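Local structure of FAD:protein FMN transferase (Pseudomonas stutzeri ATCC 14405 = CCUG 16156, 5MGY) at residues 222-228 and 259-265; 243-247 and 277-281; 21-27 and 178-184; 229-233 and 255-259. The protein probably transfers FMN from FAD to a threonine of a target protein, releasing AMP, with magnesium as cofactor. All coordinates share one frame; numbering follows the deposited sequence.

Contact 1: residues 222-228 and 259-265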
loop_
_atom_site.group_PDB
_atom_site.type_symbol
_atom_site.label_atom_id
_atom_site.label_comp_id
_atom_site.label_asym_id
_atom_site.label_seq_id
_atom_site.Cartn_x
_atom_site.Cartn_y
_atom_site.Cartn_z
ATOM N N MET A 222 -7.079 -7.278 -11.535
ATOM C CA MET A 222 -6.979 -7.303 -10.076
ATOM C C MET A 222 -5.594 -6.860 -9.615
ATOM O O MET A 222 -4.593 -7.300 -10.173
ATOM C CB MET A 222 -7.241 -8.758 -9.598
ATOM C CG MET A 222 -8.652 -9.285 -9.824
ATOM S SD MET A 222 -9.711 -8.463 -8.656
ATOM C CE MET A 222 -11.055 -9.630 -8.446
ATOM N N GLY A 223 -5.555 -6.048 -8.553
ATOM C CA GLY A 223 -4.295 -5.610 -7.921
ATOM C C GLY A 223 -4.036 -6.393 -6.650
ATOM O O GLY A 223 -4.959 -6.919 -6.069
ATOM N N VAL A 224 -2.776 -6.461 -6.241
ATOM C CA VAL A 224 -2.322 -7.270 -5.128
ATOM C C VAL A 224 -1.419 -6.414 -4.286
ATOM O O VAL A 224 -0.598 -5.618 -4.805
ATOM C CB VAL A 224 -1.497 -8.473 -5.645
ATOM C CG1 VAL A 224 -0.775 -9.260 -4.544
ATOM C CG2 VAL A 224 -2.432 -9.416 -6.359
ATOM N N SER A 225 -1.509 -6.582 -2.976
ATOM C CA SER A 225 -0.595 -5.856 -2.120
ATOM C C SER A 225 -0.232 -6.719 -0.960
ATOM O O SER A 225 -1.112 -7.337 -0.374
ATOM C CB SER A 225 -1.259 -4.579 -1.631
ATOM O OG SER A 225 -0.554 -4.054 -0.521
ATOM N N THR A 226 1.055 -6.692 -0.594
ATOM C CA THR A 226 1.569 -7.533 0.485
ATOM C C THR A 226 2.213 -6.756 1.603
ATOM O O THR A 226 3.270 -6.269 1.447
ATOM C CB THR A 226 2.608 -8.561 -0.037
ATOM O OG1 THR A 226 2.061 -9.359 -1.104
ATOM C CG2 THR A 226 3.013 -9.504 1.103
ATOM N N SER A 227 1.591 -6.713 2.762
ATOM C CA SER A 227 2.188 -6.067 3.917
ATOM C C SER A 227 3.083 -7.029 4.685
ATOM O O SER A 227 2.666 -8.108 5.043
ATOM C CB SER A 227 1.083 -5.536 4.841
ATOM O OG SER A 227 1.617 -4.840 5.950
ATOM N N GLY A 228 4.296 -6.607 4.978
ATOM C CA GLY A 228 5.245 -7.485 5.620
ATOM C C GLY A 228 5.824 -8.504 4.646
ATOM O O GLY A 228 5.378 -8.620 3.486
ATOM N N ALA A 259 2.969 -11.574 7.417
ATOM C CA ALA A 259 2.641 -10.991 6.145
ATOM C C ALA A 259 1.161 -11.223 5.882
ATOM O O ALA A 259 0.557 -12.198 6.369
ATOM C CB ALA A 259 3.465 -11.648 5.046
ATOM N N VAL A 260 0.575 -10.333 5.093
ATOM C CA VAL A 260 -0.795 -10.481 4.644
ATOM C C VAL A 260 -0.832 -9.902 3.232
ATOM O O VAL A 260 -0.102 -8.975 2.863
ATOM C CB VAL A 260 -1.795 -9.889 5.643
ATOM C CG1 VAL A 260 -1.419 -8.461 5.956
ATOM C CG2 VAL A 260 -3.216 -9.971 5.141
ATOM N N THR A 261 -1.637 -10.523 2.405
ATOM C CA THR A 261 -1.644 -10.212 1.021
ATOM C C THR A 261 -3.082 -9.942 0.756
ATOM O O THR A 261 -3.879 -10.743 1.142
ATOM C CB THR A 261 -1.182 -11.419 0.183
ATOM O OG1 THR A 261 0.222 -11.631 0.350
ATOM C CG2 THR A 261 -1.434 -11.157 -1.238
ATOM N N VAL A 262 -3.419 -8.838 0.090
ATOM C CA VAL A 262 -4.800 -8.582 -0.293
ATOM C C VAL A 262 -4.953 -8.456 -1.810
ATOM O O VAL A 262 -4.050 -8.013 -2.494
ATOM C CB VAL A 262 -5.301 -7.327 0.408
ATOM C CG1 VAL A 262 -6.694 -6.885 -0.077
ATOM C CG2 VAL A 262 -5.354 -7.581 1.900
ATOM N N ILE A 263 -6.115 -8.834 -2.309
ATOM C CA ILE A 263 -6.410 -8.827 -3.711
ATOM C C ILE A 263 -7.725 -8.116 -3.847
ATOM O O ILE A 263 -8.713 -8.479 -3.184
ATOM C CB ILE A 263 -6.422 -10.286 -4.287
ATOM C CG1 ILE A 263 -5.052 -10.930 -3.926
ATOM C CG2 ILE A 263 -6.725 -10.298 -5.795
ATOM C CD1 ILE A 263 -4.567 -12.044 -4.799
ATOM N N ASP A 264 -7.698 -7.070 -4.656
ATOM C CA ASP A 264 -8.825 -6.216 -4.906
ATOM C C ASP A 264 -8.636 -5.614 -6.318
ATOM O O ASP A 264 -7.506 -5.512 -6.841
ATOM C CB ASP A 264 -8.822 -5.128 -3.851
ATOM C CG ASP A 264 -10.112 -4.294 -3.815
ATOM O OD1 ASP A 264 -10.743 -4.386 -2.731
ATOM O OD2 ASP A 264 -10.462 -3.514 -4.767
ATOM N N LYS A 265 -9.740 -5.200 -6.916
ATOM C CA LYS A 265 -9.674 -4.562 -8.221
ATOM C C LYS A 265 -8.981 -3.198 -8.182
ATOM O O LYS A 265 -8.333 -2.806 -9.125
ATOM C CB LYS A 265 -11.057 -4.457 -8.847
ATOM C CG LYS A 265 -11.867 -3.395 -8.251
ATOM C CD LYS A 265 -13.353 -3.575 -8.438
ATOM C CE LYS A 265 -14.054 -2.805 -7.295
ATOM N NZ LYS A 265 -15.515 -2.810 -7.542
#
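Thr226 and Thr261 sit opposite each other on two antiparallel strands, and their hydroxyls meet: Thr226 OG1 lies 3.3 Å from Thr261 OG1, a hydrogen bond whose direction is open. Each hydroxyl is turned beside its own backbone N (chi1 -55° and -72°), which leaves the methyl of Thr261 to reach along the same face, where its CG2 is 3.9 Å from Val224 CG1. The other valine branch lies alongside Ile263, with Val224 CG2 3.7 Å from Ile263 CD1 and both side chains pointing the same way. Ile263 CG2 then touches Met222 CB at 4.1 Å, closing an apolar row.

Under these side chains runs a regular antiparallel ladder. Its three hydrogen-bonded pairs, Gly223 with Asp264, Ser225 with Val262 and Ser227 with Val260, are each joined by two backbone bonds; Ser225 N to Val262 O measures 3.0 Å, and Val262 N to Ser225 O 2.8 Å.

The face of Ser225, Ser227, Val260 and Val262 looks toward the metal site. Ser225 OG is hydrogen-bonded to Glu186 OE2, and the nearest atom of its side chain is about 5 Å from the bound magnesium ion, next to the ligand Asp271. Helix 267-292 covers this face, helix 312-318 meets Met222 and Ile263 on the other, and strands 186-190 and 295-301 flank the pair in the sheet.

Contact 2: residues 243-247 and 277-281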
loop_
_atom_site.group_PDB
_atom_site.type_symbol
_atom_site.label_atom_id
_atom_site.label_comp_id
_atom_site.label_asym_id
_atom_site.label_seq_id
_atom_site.Cartn_x
_atom_site.Cartn_y
_atom_site.Cartn_z
ATOM N N HIS A 243 7.811 -1.975 12.663
ATOM C CA HIS A 243 7.561 -0.562 12.423
ATOM C C HIS A 243 6.047 -0.267 12.282
ATOM O O HIS A 243 5.657 0.845 11.943
ATOM C CB HIS A 243 8.380 -0.072 11.193
ATOM C CG HIS A 243 9.835 0.184 11.489
ATOM N ND1 HIS A 243 10.644 0.962 10.677
ATOM C CD2 HIS A 243 10.623 -0.216 12.521
ATOM C CE1 HIS A 243 11.864 1.030 11.189
ATOM N NE2 HIS A 243 11.880 0.325 12.309
ATOM N N THR A 244 5.184 -1.234 12.552
ATOM C CA THR A 244 3.757 -0.989 12.440
ATOM C C THR A 244 3.169 -0.629 13.815
ATOM O O THR A 244 3.381 -1.315 14.812
ATOM C CB THR A 244 3.039 -2.195 11.824
ATOM O OG1 THR A 244 3.774 -2.652 10.690
ATOM C CG2 THR A 244 1.629 -1.802 11.353
ATOM N N LEU A 245 2.409 0.462 13.849
ATOM C CA LEU A 245 1.827 0.999 15.092
ATOM C C LEU A 245 0.336 0.798 15.141
ATOM O O LEU A 245 -0.307 0.977 14.119
ATOM C CB LEU A 245 2.085 2.508 15.139
ATOM C CG LEU A 245 3.560 2.907 15.151
ATOM C CD1 LEU A 245 3.700 4.363 14.782
ATOM C CD2 LEU A 245 4.139 2.633 16.528
ATOM N N ASP A 246 -0.217 0.463 16.307
ATOM C CA ASP A 246 -1.661 0.544 16.469
ATOM C C ASP A 246 -2.058 2.029 16.585
ATOM O O ASP A 246 -1.521 2.751 17.437
ATOM C CB ASP A 246 -2.157 -0.232 17.670
ATOM C CG ASP A 246 -3.666 -0.399 17.651
ATOM O OD1 ASP A 246 -4.133 -1.552 17.447
ATOM O OD2 ASP A 246 -4.386 0.605 17.798
ATOM N N PRO A 247 -2.974 2.494 15.717
ATOM C CA PRO A 247 -3.495 3.865 15.811
ATOM C C PRO A 247 -4.136 4.148 17.133
ATOM O O PRO A 247 -3.938 5.231 17.652
ATOM C CB PRO A 247 -4.586 3.937 14.721
ATOM C CG PRO A 247 -4.492 2.683 13.937
ATOM C CD PRO A 247 -3.301 1.889 14.417
ATOM N N LEU A 277 -5.011 -4.811 7.871
ATOM C CA LEU A 277 -5.012 -6.197 8.308
ATOM C C LEU A 277 -3.772 -6.485 9.120
ATOM O O LEU A 277 -3.871 -7.161 10.123
ATOM C CB LEU A 277 -5.133 -7.166 7.117
ATOM C CG LEU A 277 -6.496 -7.093 6.480
ATOM C CD1 LEU A 277 -6.639 -8.153 5.409
ATOM C CD2 LEU A 277 -7.617 -7.225 7.530
ATOM N N MET A 278 -2.630 -5.940 8.728
ATOM C CA MET A 278 -1.392 -6.125 9.475
ATOM C C MET A 278 -1.421 -5.343 10.803
ATOM O O MET A 278 -0.723 -5.716 11.755
ATOM C CB MET A 278 -0.198 -5.691 8.635
ATOM C CG MET A 278 1.125 -5.572 9.382
ATOM S SD MET A 278 1.761 -7.098 10.087
ATOM C CE MET A 278 2.410 -7.892 8.641
ATOM N N VAL A 279 -2.167 -4.243 10.855
ATOM C CA VAL A 279 -2.351 -3.589 12.110
ATOM C C VAL A 279 -3.127 -4.561 12.964
ATOM O O VAL A 279 -2.715 -4.854 14.059
ATOM C CB VAL A 279 -3.081 -2.227 11.971
ATOM C CG1 VAL A 279 -3.602 -1.698 13.325
ATOM C CG2 VAL A 279 -2.146 -1.234 11.263
ATOM N N LEU A 280 -4.231 -5.065 12.442
ATOM C CA LEU A 280 -5.248 -5.757 13.258
ATOM C C LEU A 280 -4.726 -7.058 13.855
ATOM O O LEU A 280 -5.074 -7.418 14.984
ATOM C CB LEU A 280 -6.561 -6.031 12.446
ATOM C CG LEU A 280 -7.531 -4.850 12.322
ATOM C CD1 LEU A 280 -8.646 -5.195 11.346
ATOM C CD2 LEU A 280 -8.077 -4.438 13.688
ATOM N N GLY A 281 -3.875 -7.720 13.084
ATOM C CA GLY A 281 -3.347 -9.028 13.419
ATOM C C GLY A 281 -4.125 -10.227 12.915
ATOM O O GLY A 281 -5.247 -10.074 12.392
#
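Loop-on-helix packing beside the magnesium site brings Thr244, Asp246 and Pro247 against Val279, which stands one helical turn beyond the metal ligand Thr275 on helix 267-292. The loop bends round the two methyl branches of this valine. CG1, held anti to the backbone N (chi1 165°), faces the proline end of the loop, where it comes 3.8 Å from Pro247 CD. The same methyl lies 4.2 Å from Asp246 OD1, with the carboxylate side chain crossing the valine at about a right angle. CG2 turns to the threonine end and is 3.8 Å from Thr244 CG2; it is also near the loop backbone, 4.1 Å from Leu245 O. A looser touch joins Thr244 OG1 to Met278 CG at 4.2 Å.

The segments meet through van der Waals contact alone, and the polar end of the aspartate is used within its own loop: Asp246 OD2 accepts a hydrogen bond from Ser249 N. Leu245, whose CB is directed away from the helix, packs on Leu105 and Leu106. The loop thus lies between helix 103-108 and helix 267-292, and the latter rests through Leu277 and Met278 on Val260 of strand 257-264.

Contact 3: residues 21-27 and 178-184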
loop_
_atom_site.group_PDB
_atom_site.type_symbol
_atom_site.label_atom_id
_atom_site.label_comp_id
_atom_site.label_asym_id
_atom_site.label_seq_id
_atom_site.Cartn_x
_atom_site.Cartn_y
_atom_site.Cartn_z
ATOM N N THR A 21 12.355 -0.341 -6.653
ATOM C CA THR A 21 12.090 -0.351 -8.077
ATOM C C THR A 21 10.629 -0.614 -8.469
ATOM O O THR A 21 9.845 -1.243 -7.686
ATOM C CB THR A 21 12.905 -1.429 -8.829
ATOM O OG1 THR A 21 12.315 -2.733 -8.627
ATOM C CG2 THR A 21 14.368 -1.408 -8.417
ATOM N N TYR A 22 10.333 -0.169 -9.710
ATOM C CA TYR A 22 9.119 -0.485 -10.446
ATOM C C TYR A 22 9.436 -1.292 -11.715
ATOM O O TYR A 22 10.552 -1.287 -12.229
ATOM C CB TYR A 22 8.334 0.786 -10.809
ATOM C CG TYR A 22 9.047 1.734 -11.749
ATOM C CD1 TYR A 22 9.788 2.792 -11.260
ATOM C CD2 TYR A 22 8.961 1.582 -13.127
ATOM C CE1 TYR A 22 10.434 3.683 -12.121
ATOM C CE2 TYR A 22 9.594 2.467 -13.992
ATOM C CZ TYR A 22 10.340 3.517 -13.492
ATOM O OH TYR A 22 11.002 4.382 -14.339
ATOM N N THR A 23 8.438 -1.989 -12.206
ATOM C CA THR A 23 8.556 -2.699 -13.438
ATOM C C THR A 23 7.201 -2.693 -14.118
ATOM O O THR A 23 6.205 -3.026 -13.503
ATOM C CB THR A 23 9.034 -4.138 -13.190
ATOM O OG1 THR A 23 10.361 -4.107 -12.669
ATOM C CG2 THR A 23 9.048 -4.966 -14.498
ATOM N N VAL A 24 7.200 -2.321 -15.386
ATOM C CA VAL A 24 6.031 -2.365 -16.220
ATOM C C VAL A 24 6.304 -3.373 -17.312
ATOM O O VAL A 24 7.376 -3.428 -17.884
ATOM C CB VAL A 24 5.761 -0.989 -16.854
ATOM C CG1 VAL A 24 4.554 -1.022 -17.794
ATOM C CG2 VAL A 24 5.525 0.046 -15.761
ATOM N N LYS A 25 5.299 -4.171 -17.588
ATOM C CA LYS A 25 5.301 -5.050 -18.709
ATOM C C LYS A 25 4.003 -4.896 -19.472
ATOM O O LYS A 25 2.956 -4.788 -18.881
ATOM C CB LYS A 25 5.412 -6.487 -18.218
ATOM C CG LYS A 25 6.743 -6.852 -17.538
ATOM C CD LYS A 25 6.734 -8.332 -17.213
ATOM C CE LYS A 25 7.958 -8.719 -16.432
ATOM N NZ LYS A 25 7.987 -10.208 -16.235
ATOM N N TYR A 26 4.066 -4.881 -20.784
ATOM C CA TYR A 26 2.877 -4.718 -21.585
ATOM C C TYR A 26 2.998 -5.286 -22.980
ATOM O O TYR A 26 4.096 -5.445 -23.513
ATOM C CB TYR A 26 2.507 -3.241 -21.669
ATOM C CG TYR A 26 3.390 -2.397 -22.569
ATOM C CD1 TYR A 26 4.698 -2.041 -22.186
ATOM C CD2 TYR A 26 2.905 -1.925 -23.788
ATOM C CE1 TYR A 26 5.492 -1.254 -23.008
ATOM C CE2 TYR A 26 3.710 -1.136 -24.614
ATOM C CZ TYR A 26 4.993 -0.817 -24.230
ATOM O OH TYR A 26 5.736 -0.067 -25.065
ATOM N N VAL A 27 1.845 -5.565 -23.562
ATOM C CA VAL A 27 1.796 -6.047 -24.909
ATOM C C VAL A 27 1.676 -4.836 -25.774
ATOM O O VAL A 27 0.804 -4.019 -25.591
ATOM C CB VAL A 27 0.580 -6.950 -25.142
ATOM C CG1 VAL A 27 0.514 -7.432 -26.570
ATOM C CG2 VAL A 27 0.647 -8.130 -24.227
ATOM N N SER A 178 -3.190 -5.073 -22.410
ATOM C CA SER A 178 -2.674 -6.117 -21.599
ATOM C C SER A 178 -1.359 -5.647 -21.004
ATOM O O SER A 178 -0.508 -5.140 -21.726
ATOM C CB SER A 178 -2.536 -7.347 -22.439
ATOM O OG SER A 178 -1.833 -8.275 -21.695
ATOM N N TYR A 179 -1.199 -5.826 -19.691
ATOM C CA TYR A 179 -0.083 -5.211 -18.919
ATOM C C TYR A 179 0.073 -5.842 -17.509
ATOM O O TYR A 179 -0.875 -6.442 -16.982
ATOM C CB TYR A 179 -0.314 -3.695 -18.780
ATOM C CG TYR A 179 -1.611 -3.411 -18.148
ATOM C CD1 TYR A 179 -1.748 -3.517 -16.790
ATOM C CD2 TYR A 179 -2.739 -3.084 -18.908
ATOM C CE1 TYR A 179 -2.979 -3.324 -16.162
ATOM C CE2 TYR A 179 -3.988 -2.866 -18.294
ATOM C CZ TYR A 179 -4.106 -2.996 -16.898
ATOM O OH TYR A 179 -5.315 -2.821 -16.195
ATOM N N LEU A 180 1.252 -5.703 -16.916
ATOM C CA LEU A 180 1.500 -6.050 -15.514
ATOM C C LEU A 180 2.350 -4.929 -15.010
ATOM O O LEU A 180 3.455 -4.793 -15.494
ATOM C CB LEU A 180 2.301 -7.368 -15.374
ATOM C CG LEU A 180 3.050 -7.657 -14.034
ATOM C CD1 LEU A 180 2.067 -7.779 -12.910
ATOM C CD2 LEU A 180 3.829 -8.951 -14.061
ATOM N N VAL A 181 1.855 -4.157 -14.053
ATOM C CA VAL A 181 2.569 -2.980 -13.550
ATOM C C VAL A 181 2.950 -3.236 -12.105
ATOM O O VAL A 181 2.069 -3.454 -11.328
ATOM C CB VAL A 181 1.626 -1.790 -13.567
ATOM C CG1 VAL A 181 2.269 -0.558 -13.093
ATOM C CG2 VAL A 181 1.276 -1.424 -14.941
ATOM N N GLU A 182 4.220 -3.180 -11.717
ATOM C CA GLU A 182 4.582 -3.378 -10.318
ATOM C C GLU A 182 5.378 -2.190 -9.766
ATOM O O GLU A 182 6.407 -1.856 -10.325
ATOM C CB GLU A 182 5.333 -4.700 -10.164
ATOM C CG GLU A 182 6.097 -4.908 -8.829
ATOM C CD GLU A 182 7.604 -4.517 -8.891
ATOM O OE1 GLU A 182 8.174 -3.903 -7.982
ATOM O OE2 GLU A 182 8.305 -4.788 -9.865
ATOM N N ILE A 183 4.916 -1.570 -8.671
ATOM C CA ILE A 183 5.618 -0.423 -8.071
ATOM C C ILE A 183 5.882 -0.811 -6.638
ATOM O O ILE A 183 4.949 -0.948 -5.887
ATOM C CB ILE A 183 4.814 0.875 -8.195
ATOM C CG1 ILE A 183 4.582 1.166 -9.692
ATOM C CG2 ILE A 183 5.533 2.048 -7.523
ATOM C CD1 ILE A 183 3.590 2.277 -9.995
ATOM N N THR A 184 7.158 -1.043 -6.284
ATOM C CA THR A 184 7.609 -1.397 -4.894
ATOM C C THR A 184 6.762 -2.458 -4.271
ATOM O O THR A 184 6.371 -2.349 -3.109
ATOM C CB THR A 184 7.652 -0.219 -3.893
ATOM O OG1 THR A 184 6.342 0.093 -3.436
ATOM C CG2 THR A 184 8.245 1.003 -4.523
#
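Glu182 and Thr23 form a hydrogen-bonded pair in the antiparallel ladder of strands 21-28 and 179-183, neighbours in the large sheet of the ApbE-family fold although some 150 residues separate them in the chain. From CB, which is 3.8 Å from Thr23 O, the glutamate sets out with CG anti to the backbone N (chi1 165°) and then bends sharply at chi2 (-95°). The bend swings the carboxylate across to the other strand instead of straight out from the sheet. CD comes 4.1 Å from Thr21 O, while OE2 rests against the threonine side chain, 3.5 Å from Thr23 CB. OE1, near the carbonyl of Thr21 but not bonded to it, has a weak hydrogen bond from Gly185 N.

The main chains below are joined by six backbone bonds, two each for the pairs Thr23-Glu182 and Lys25-Leu180 and one at either end. On the reverse face the non-hydrogen-bonded pairs meet at the roots of their side chains: Tyr22 CB lies 3.9 Å from Ile183 CG1, and Tyr26 CB 4.1 Å from Tyr179 CB. The tyrosine rings lead away from the partner strand. Tyr22 reaches helix 35-53, where its OH is hydrogen-bonded to Glu43, and Tyr179 packs on Ile168 of helix 159-173; both helices therefore pack against the face that carries the tyrosines. At the far end Ser178 OG is hydrogen-bonded to Arg192 O and to Trp199 NE1, and Val27 CG2 lies against that same OG at 3.5 Å.

Contact 4: residues 229-233 and 255-259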
loop_
_atom_site.group_PDB
_atom_site.type_symbol
_atom_site.label_atom_id
_atom_site.label_comp_id
_atom_site.label_asym_id
_atom_site.label_seq_id
_atom_site.Cartn_x
_atom_site.Cartn_y
_atom_site.Cartn_z
ATOM N N ASP A 229 6.857 -9.198 5.131
ATOM C CA ASP A 229 7.540 -10.302 4.428
ATOM C C ASP A 229 7.953 -11.382 5.424
ATOM O O ASP A 229 8.728 -11.091 6.317
ATOM C CB ASP A 229 8.784 -9.799 3.679
ATOM C CG ASP A 229 9.566 -10.937 2.940
ATOM O OD1 ASP A 229 10.554 -10.606 2.257
ATOM O OD2 ASP A 229 9.206 -12.144 3.016
ATOM N N TYR A 230 7.506 -12.626 5.238
ATOM C CA TYR A 230 7.635 -13.603 6.305
ATOM C C TYR A 230 9.079 -13.832 6.746
ATOM O O TYR A 230 9.357 -14.201 7.904
ATOM C CB TYR A 230 6.961 -14.887 5.938
ATOM C CG TYR A 230 7.752 -15.744 5.024
ATOM C CD1 TYR A 230 8.637 -16.715 5.542
ATOM C CD2 TYR A 230 7.619 -15.631 3.637
ATOM C CE1 TYR A 230 9.363 -17.544 4.667
ATOM C CE2 TYR A 230 8.330 -16.454 2.774
ATOM C CZ TYR A 230 9.210 -17.415 3.275
ATOM O OH TYR A 230 9.925 -18.268 2.411
ATOM N N ARG A 231 9.989 -13.536 5.828
ATOM C CA ARG A 231 11.406 -13.531 6.131
ATOM C C ARG A 231 11.853 -12.476 7.157
ATOM O O ARG A 231 12.787 -12.736 7.907
ATOM C CB ARG A 231 12.244 -13.542 4.845
ATOM C CG ARG A 231 12.137 -14.910 4.160
ATOM C CD ARG A 231 12.842 -15.000 2.802
ATOM N NE ARG A 231 11.877 -15.089 1.690
ATOM C CZ ARG A 231 11.484 -14.077 0.894
ATOM N NH1 ARG A 231 10.589 -14.325 -0.073
ATOM N NH2 ARG A 231 11.958 -12.825 1.045
ATOM N N ASN A 232 11.188 -11.324 7.238
ATOM C CA ASN A 232 11.450 -10.338 8.327
ATOM C C ASN A 232 10.457 -10.439 9.457
ATOM O O ASN A 232 9.420 -9.781 9.454
ATOM C CB ASN A 232 11.400 -8.904 7.804
ATOM C CG ASN A 232 12.527 -8.597 6.865
ATOM O OD1 ASN A 232 13.645 -9.085 7.028
ATOM N ND2 ASN A 232 12.241 -7.802 5.850
ATOM N N TYR A 233 10.771 -11.268 10.421
ATOM C CA TYR A 233 9.948 -11.398 11.558
ATOM C C TYR A 233 10.998 -11.420 12.646
ATOM O O TYR A 233 11.888 -12.252 12.640
ATOM C CB TYR A 233 9.078 -12.661 11.452
ATOM C CG TYR A 233 8.114 -12.746 12.588
ATOM C CD1 TYR A 233 6.842 -12.258 12.468
ATOM C CD2 TYR A 233 8.501 -13.293 13.809
ATOM C CE1 TYR A 233 5.976 -12.315 13.534
ATOM C CE2 TYR A 233 7.660 -13.319 14.862
ATOM C CZ TYR A 233 6.411 -12.837 14.722
ATOM O OH TYR A 233 5.614 -12.920 15.799
ATOM N N HIS A 255 1.406 -8.719 18.043
ATOM C CA HIS A 255 0.891 -10.009 17.526
ATOM C C HIS A 255 1.799 -10.687 16.497
ATOM O O HIS A 255 2.812 -10.142 16.068
ATOM C CB HIS A 255 -0.464 -9.789 16.869
ATOM C CG HIS A 255 -0.396 -8.925 15.652
ATOM N ND1 HIS A 255 -1.056 -7.719 15.564
ATOM C CD2 HIS A 255 0.284 -9.063 14.489
ATOM C CE1 HIS A 255 -0.815 -7.176 14.393
ATOM N NE2 HIS A 255 -0.003 -7.970 13.724
ATOM N N HIS A 256 1.372 -11.856 16.047
ATOM C CA HIS A 256 2.233 -12.724 15.270
ATOM C C HIS A 256 2.052 -12.700 13.738
ATOM O O HIS A 256 2.712 -13.429 13.069
ATOM C CB HIS A 256 2.058 -14.139 15.795
ATOM C CG HIS A 256 2.453 -14.318 17.243
ATOM N ND1 HIS A 256 3.719 -14.019 17.729
ATOM C CD2 HIS A 256 1.764 -14.834 18.291
ATOM C CE1 HIS A 256 3.775 -14.301 19.014
ATOM N NE2 HIS A 256 2.603 -14.796 19.378
ATOM N N LEU A 257 1.137 -11.917 13.178
ATOM C CA LEU A 257 0.999 -11.818 11.705
ATOM C C LEU A 257 2.252 -11.303 11.009
ATOM O O LEU A 257 2.665 -10.182 11.251
ATOM C CB LEU A 257 -0.161 -10.903 11.344
ATOM C CG LEU A 257 -0.577 -10.816 9.881
ATOM C CD1 LEU A 257 -0.836 -12.212 9.337
ATOM C CD2 LEU A 257 -1.848 -9.979 9.781
ATOM N N ALA A 258 2.858 -12.128 10.151
ATOM C CA ALA A 258 4.148 -11.813 9.529
ATOM C C ALA A 258 4.022 -11.202 8.118
ATOM O O ALA A 258 4.869 -10.430 7.671
ATOM C CB ALA A 258 5.014 -13.056 9.462
ATOM N N ALA A 259 2.969 -11.574 7.417
ATOM C CA ALA A 259 2.641 -10.991 6.145
ATOM C C ALA A 259 1.161 -11.223 5.882
ATOM O O ALA A 259 0.557 -12.198 6.369
ATOM C CB ALA A 259 3.465 -11.648 5.046
#
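Tyr233 and His256 supply the hydrogen bond between the two segments. His256 ND1 donates to Tyr233 OH over 2.9 Å, nearly straight at 166°, and the hydroxyl lies in the plane of the imidazole, at its edge. The tyrosine is carried there by a side chain that keeps CG anti to the backbone N (chi1 -175°), which directs the ring across to 255-259.

Apolar contact centres on Ala258. Its CB meets the tyrosine ring obliquely, 3.6 Å from Tyr233 CD1, and has the backbone of the turn on a second flank, 4.1 Å from Tyr230 CA. Ala259 CB adds a looser approach, 4.2 Å from Asp229 N. Both alanines turn toward the loop, and together they face Val299 of strand 295-301 as a classic beta bulge.

Hydrogen bonds and a salt bridge within 229-233 shape the loop itself. A type I turn runs from Asp229 to Asn232, and Asp229 OD2 accepts from Arg231 N at 3.2 Å, an Asx turn whose donor stands well above the carboxylate plane. The other oxygen forms a salt bridge, Asp229 OD1 to Arg231 NH2 at 2.9 Å, while Arg231 CG lies over one face of the Tyr230 ring, toward its rim.

The chemistry implies a division of labour: aspartate and arginine probably offset each other's charge inside the turn, the alanine methyls are what the loop packs against on the bulged strand, and the direction of the tyrosine bond is consistent with a proton on ND1 of His256.

Overall arrangement
Contacts 1 and 3 are backbone ladders of one antiparallel sheet, whereas contacts 2 and 4 fix loops through side chains. All four are partly buried; the centre of contact 1 lies nearest the centre of the chain, about 8 Å from it, and the centres of contacts 3 and 4 about 16 Å. Strand 257-264 serves both contact 1 and contact 4, which share Ala259, and helix 267-292 ties contact 2 to both: Met278 packs on Ser227 of contact 1 and on Leu257 of contact 4. Contact 3 touches none of the others and is joined to contacts 1 and 4 through the sheet. Contact 2 is purely van der Waals; contact 4 adds a histidine-tyrosine bond at its exposed end.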